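Local coordinates for protein ribulose bisphosphate carboxylase (Pyrococcus horikoshii, PDB 2D69) that probably catalyses the addition of carbon dioxide and water to ribulose 1,5-bisphosphate, giving two molecules of 3-phosphoglycerate, in an archaeal pathway of AMP degradation, at residues T314-K327 with G349-F363. Sequence-based numbering, arbitrary orientation.
Sequences TAVGKMAGNYEEIK and GGLHPGLMPELIRLF. With SO4 (sulfate ion), chain E.
Helices 323-327 and 356-363 cross at -64° with their axes 12.3 Å apart, a gap bridged chiefly by the ring of F363, while segment 314-322 runs past 349-352. The F363 ring is met from several directions: A315 CB lies in its plane at the edge, 3.6 Å from CE1. I326 CG2 approaches F363 CE2 at 3.6 Å. The Y323 ring, its plane turned by 57°, brings CD2 to 3.7 Å from F363 CZ. Y323 gets there because its CG stands anti to the backbone N (chi1 176°), and K327 lays CD alongside the F363 ring before its NZ turns to a salt bridge with D331. Were F363 cut back to an alanine, A315, Y323 and I326 would probably lose their common partner and a gap would open between the helices. The two segments belong to the loop-helix units after strands 309-311 and 344-348 of the RuBisCO TIM barrel, whose loops at the C-terminal strand ends hold most of the active site; loop 314-322 corresponds to the mobile loop 6, carrying K318, the predicted transition-state stabiliser. V316 makes a second apolar contact: its side chain crosses L355 at about a right angle, CG1 3.2 Å from L355 CD1, and CG2 lies 3.3 Å from L351 CD2, closer than usual but uncertain because V316 is poorly ordered. M319 folds over G349, whose backbone angles by themselves call for glycine. G349 and G350 are predicted to bind substrate; G350 gives its backbone N-H to sulfate O2 (2.7 Å), and G373 N and Q370 NE2 hold the same ion, consistent with a phosphate-binding site.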
# COMPACT_ATOMS: atom_id res chain seq x y z
N THR A 314 19.02 -33.55 30.60
CA THR A 314 18.40 -34.18 31.82
C THR A 314 19.27 -35.14 32.64
O THR A 314 20.36 -35.53 32.20
CB THR A 314 17.19 -35.03 31.45
OG1 THR A 314 17.59 -36.07 30.53
CG2 THR A 314 16.17 -34.19 30.75
N ALA A 315 18.74 -35.54 33.81
CA ALA A 315 19.35 -36.56 34.66
C ALA A 315 18.44 -37.81 34.81
O ALA A 315 17.44 -37.86 35.57
CB ALA A 315 19.77 -35.98 36.00
N VAL A 316 18.85 -38.79 34.02
CA VAL A 316 18.21 -40.07 33.76
C VAL A 316 19.38 -41.07 33.83
O VAL A 316 20.53 -40.66 34.01
CB VAL A 316 17.62 -40.02 32.30
CG1 VAL A 316 16.79 -41.26 31.92
CG2 VAL A 316 16.80 -38.75 32.10
N GLY A 317 19.13 -42.37 33.74
CA GLY A 317 20.21 -43.30 33.45
C GLY A 317 20.48 -43.24 31.95
O GLY A 317 21.61 -43.04 31.48
N LYS A 318 19.37 -43.35 31.21
CA LYS A 318 19.32 -43.43 29.75
C LYS A 318 19.46 -42.06 29.01
O LYS A 318 19.12 -41.93 27.83
CB LYS A 318 17.99 -44.12 29.34
CG LYS A 318 17.74 -45.51 30.00
CD LYS A 318 16.38 -46.13 29.61
CE LYS A 318 16.20 -46.32 28.08
NZ LYS A 318 17.47 -46.63 27.36
N MET A 319 19.95 -41.04 29.71
CA MET A 319 20.38 -39.82 29.02
C MET A 319 21.22 -38.87 29.89
O MET A 319 21.78 -37.93 29.33
CB MET A 319 19.20 -39.06 28.39
CG MET A 319 19.40 -38.64 26.90
SD MET A 319 20.52 -37.17 26.54
CE MET A 319 19.35 -35.66 26.41
N ALA A 320 21.29 -39.10 31.21
CA ALA A 320 22.18 -38.35 32.11
C ALA A 320 23.34 -37.65 31.39
O ALA A 320 24.31 -38.30 30.95
CB ALA A 320 22.75 -39.28 33.20
N GLY A 321 23.20 -36.32 31.23
CA GLY A 321 24.29 -35.43 30.90
C GLY A 321 24.79 -34.95 32.25
O GLY A 321 24.25 -35.37 33.28
N ASN A 322 25.79 -34.09 32.26
CA ASN A 322 26.35 -33.64 33.53
C ASN A 322 25.31 -32.92 34.42
O ASN A 322 24.68 -31.93 34.02
CB ASN A 322 27.55 -32.75 33.26
CG ASN A 322 28.39 -32.55 34.49
OD1 ASN A 322 28.85 -33.52 35.11
ND2 ASN A 322 28.61 -31.29 34.85
N TYR A 323 25.14 -33.42 35.64
CA TYR A 323 24.21 -32.83 36.58
C TYR A 323 24.61 -31.39 36.91
O TYR A 323 23.77 -30.51 36.85
CB TYR A 323 24.11 -33.63 37.87
CG TYR A 323 23.22 -32.92 38.86
CD1 TYR A 323 23.74 -32.25 39.97
CD2 TYR A 323 21.87 -32.84 38.63
CE1 TYR A 323 22.90 -31.55 40.85
CE2 TYR A 323 21.03 -32.16 39.49
CZ TYR A 323 21.55 -31.51 40.61
OH TYR A 323 20.67 -30.84 41.43
N GLU A 324 25.86 -31.17 37.29
CA GLU A 324 26.36 -29.84 37.65
C GLU A 324 26.11 -28.78 36.55
O GLU A 324 25.61 -27.69 36.82
CB GLU A 324 27.86 -29.86 37.93
CG GLU A 324 28.32 -30.88 38.96
CD GLU A 324 28.08 -30.43 40.40
OE1 GLU A 324 29.01 -29.81 40.99
OE2 GLU A 324 26.97 -30.73 40.95
N GLU A 325 26.50 -29.11 35.32
CA GLU A 325 26.37 -28.18 34.18
C GLU A 325 24.90 -27.88 33.92
O GLU A 325 24.54 -26.75 33.69
CB GLU A 325 26.99 -28.77 32.89
CG GLU A 325 26.72 -27.92 31.63
CD GLU A 325 27.52 -28.37 30.40
OE1 GLU A 325 27.66 -29.61 30.18
OE2 GLU A 325 28.00 -27.48 29.64
N ILE A 326 24.05 -28.90 33.96
CA ILE A 326 22.68 -28.72 33.60
C ILE A 326 21.96 -27.88 34.62
O ILE A 326 21.19 -26.97 34.25
CB ILE A 326 21.99 -30.05 33.43
CG1 ILE A 326 22.56 -30.74 32.18
CG2 ILE A 326 20.45 -29.84 33.28
CD1 ILE A 326 22.13 -32.18 32.05
N LYS A 327 22.22 -28.18 35.89
CA LYS A 327 21.64 -27.43 36.98
C LYS A 327 22.09 -25.95 36.93
O LYS A 327 21.31 -25.09 37.24
CB LYS A 327 22.02 -28.06 38.33
CG LYS A 327 21.29 -27.41 39.51
CD LYS A 327 19.73 -27.63 39.42
CE LYS A 327 19.00 -27.30 40.75
NZ LYS A 327 19.20 -25.86 41.19
N GLY A 349 14.93 -36.60 26.89
CA GLY A 349 15.96 -37.62 26.69
C GLY A 349 15.64 -38.85 27.48
O GLY A 349 16.12 -38.99 28.60
N GLY A 350 14.75 -39.68 26.94
CA GLY A 350 14.39 -40.94 27.52
C GLY A 350 13.60 -40.87 28.81
O GLY A 350 13.66 -41.79 29.62
N LEU A 351 12.81 -39.83 28.97
CA LEU A 351 11.99 -39.70 30.16
C LEU A 351 10.72 -40.56 30.05
O LEU A 351 10.18 -40.79 28.97
CB LEU A 351 11.63 -38.24 30.41
CG LEU A 351 12.86 -37.33 30.52
CD1 LEU A 351 12.46 -35.91 30.61
CD2 LEU A 351 13.74 -37.68 31.70
N HIS A 352 10.29 -41.06 31.19
CA HIS A 352 9.06 -41.82 31.28
C HIS A 352 8.54 -41.67 32.70
O HIS A 352 9.26 -41.14 33.55
CB HIS A 352 9.35 -43.28 30.92
CG HIS A 352 10.30 -43.96 31.85
ND1 HIS A 352 11.64 -44.13 31.56
CD2 HIS A 352 10.10 -44.53 33.07
CE1 HIS A 352 12.22 -44.79 32.55
NE2 HIS A 352 11.31 -45.04 33.48
N PRO A 353 7.32 -42.11 32.97
CA PRO A 353 6.65 -41.81 34.24
C PRO A 353 7.41 -42.14 35.53
O PRO A 353 7.34 -41.35 36.49
CB PRO A 353 5.35 -42.63 34.14
CG PRO A 353 5.09 -42.66 32.65
CD PRO A 353 6.44 -42.89 32.07
N GLY A 354 8.11 -43.28 35.56
CA GLY A 354 8.91 -43.69 36.71
C GLY A 354 10.08 -42.75 37.03
O GLY A 354 10.65 -42.79 38.11
N LEU A 355 10.44 -41.87 36.12
CA LEU A 355 11.52 -40.92 36.40
C LEU A 355 11.03 -39.60 36.93
O LEU A 355 11.86 -38.77 37.27
CB LEU A 355 12.35 -40.70 35.15
CG LEU A 355 13.02 -41.96 34.61
CD1 LEU A 355 13.98 -41.60 33.49
CD2 LEU A 355 13.75 -42.72 35.70
N MET A 356 9.71 -39.40 37.01
CA MET A 356 9.22 -38.06 37.31
C MET A 356 9.56 -37.62 38.74
O MET A 356 9.93 -36.49 38.94
CB MET A 356 7.71 -37.90 37.03
CG MET A 356 7.31 -38.07 35.57
SD MET A 356 7.96 -36.79 34.52
CE MET A 356 9.42 -37.63 33.81
N PRO A 357 9.41 -38.49 39.75
CA PRO A 357 9.85 -38.11 41.11
C PRO A 357 11.29 -37.61 41.18
O PRO A 357 11.51 -36.54 41.71
CB PRO A 357 9.62 -39.39 41.94
CG PRO A 357 8.44 -40.05 41.24
CD PRO A 357 8.76 -39.82 39.73
N GLU A 358 12.24 -38.32 40.60
CA GLU A 358 13.64 -37.92 40.63
C GLU A 358 13.85 -36.63 39.83
O GLU A 358 14.55 -35.68 40.29
CB GLU A 358 14.51 -39.06 40.08
CG GLU A 358 16.01 -38.86 40.23
CD GLU A 358 16.88 -39.86 39.44
OE1 GLU A 358 16.35 -40.80 38.78
OE2 GLU A 358 18.14 -39.71 39.51
N LEU A 359 13.25 -36.56 38.65
CA LEU A 359 13.40 -35.38 37.80
C LEU A 359 12.95 -34.11 38.53
O LEU A 359 13.67 -33.13 38.59
CB LEU A 359 12.64 -35.56 36.49
CG LEU A 359 12.74 -34.37 35.54
CD1 LEU A 359 14.16 -34.26 35.02
CD2 LEU A 359 11.74 -34.49 34.40
N ILE A 360 11.78 -34.17 39.16
CA ILE A 360 11.24 -33.05 39.91
C ILE A 360 12.01 -32.72 41.20
O ILE A 360 12.28 -31.53 41.47
CB ILE A 360 9.72 -33.25 40.13
CG1 ILE A 360 9.00 -33.08 38.78
CG2 ILE A 360 9.17 -32.26 41.13
CD1 ILE A 360 7.58 -33.59 38.77
N ARG A 361 12.41 -33.73 41.97
CA ARG A 361 13.23 -33.50 43.16
C ARG A 361 14.48 -32.71 42.81
O ARG A 361 14.83 -31.75 43.50
CB ARG A 361 13.65 -34.84 43.75
CG ARG A 361 14.06 -34.83 45.17
CD ARG A 361 14.48 -36.25 45.65
NE ARG A 361 15.93 -36.38 45.43
CZ ARG A 361 16.54 -37.21 44.58
NH1 ARG A 361 17.86 -37.16 44.49
NH2 ARG A 361 15.87 -38.12 43.84
N LEU A 362 15.16 -33.13 41.75
CA LEU A 362 16.43 -32.53 41.32
C LEU A 362 16.31 -31.20 40.57
O LEU A 362 17.19 -30.34 40.68
CB LEU A 362 17.22 -33.51 40.45
CG LEU A 362 17.78 -34.76 41.17
CD1 LEU A 362 18.49 -35.66 40.18
CD2 LEU A 362 18.73 -34.41 42.31
N PHE A 363 15.27 -31.04 39.77
CA PHE A 363 15.18 -29.87 38.88
C PHE A 363 13.92 -28.99 39.07
O PHE A 363 13.73 -28.05 38.33
CB PHE A 363 15.29 -30.30 37.41
CG PHE A 363 16.63 -30.91 37.05
CD1 PHE A 363 16.76 -32.29 36.92
CD2 PHE A 363 17.74 -30.12 36.82
CE1 PHE A 363 17.96 -32.89 36.59
CE2 PHE A 363 18.98 -30.69 36.46
CZ PHE A 363 19.09 -32.09 36.34
S SO4 E . 12.57 -39.40 23.71
O1 SO4 E . 12.15 -40.64 23.10
O2 SO4 E . 13.85 -39.56 24.36
O3 SO4 E . 12.71 -38.43 22.64
O4 SO4 E . 11.55 -38.93 24.64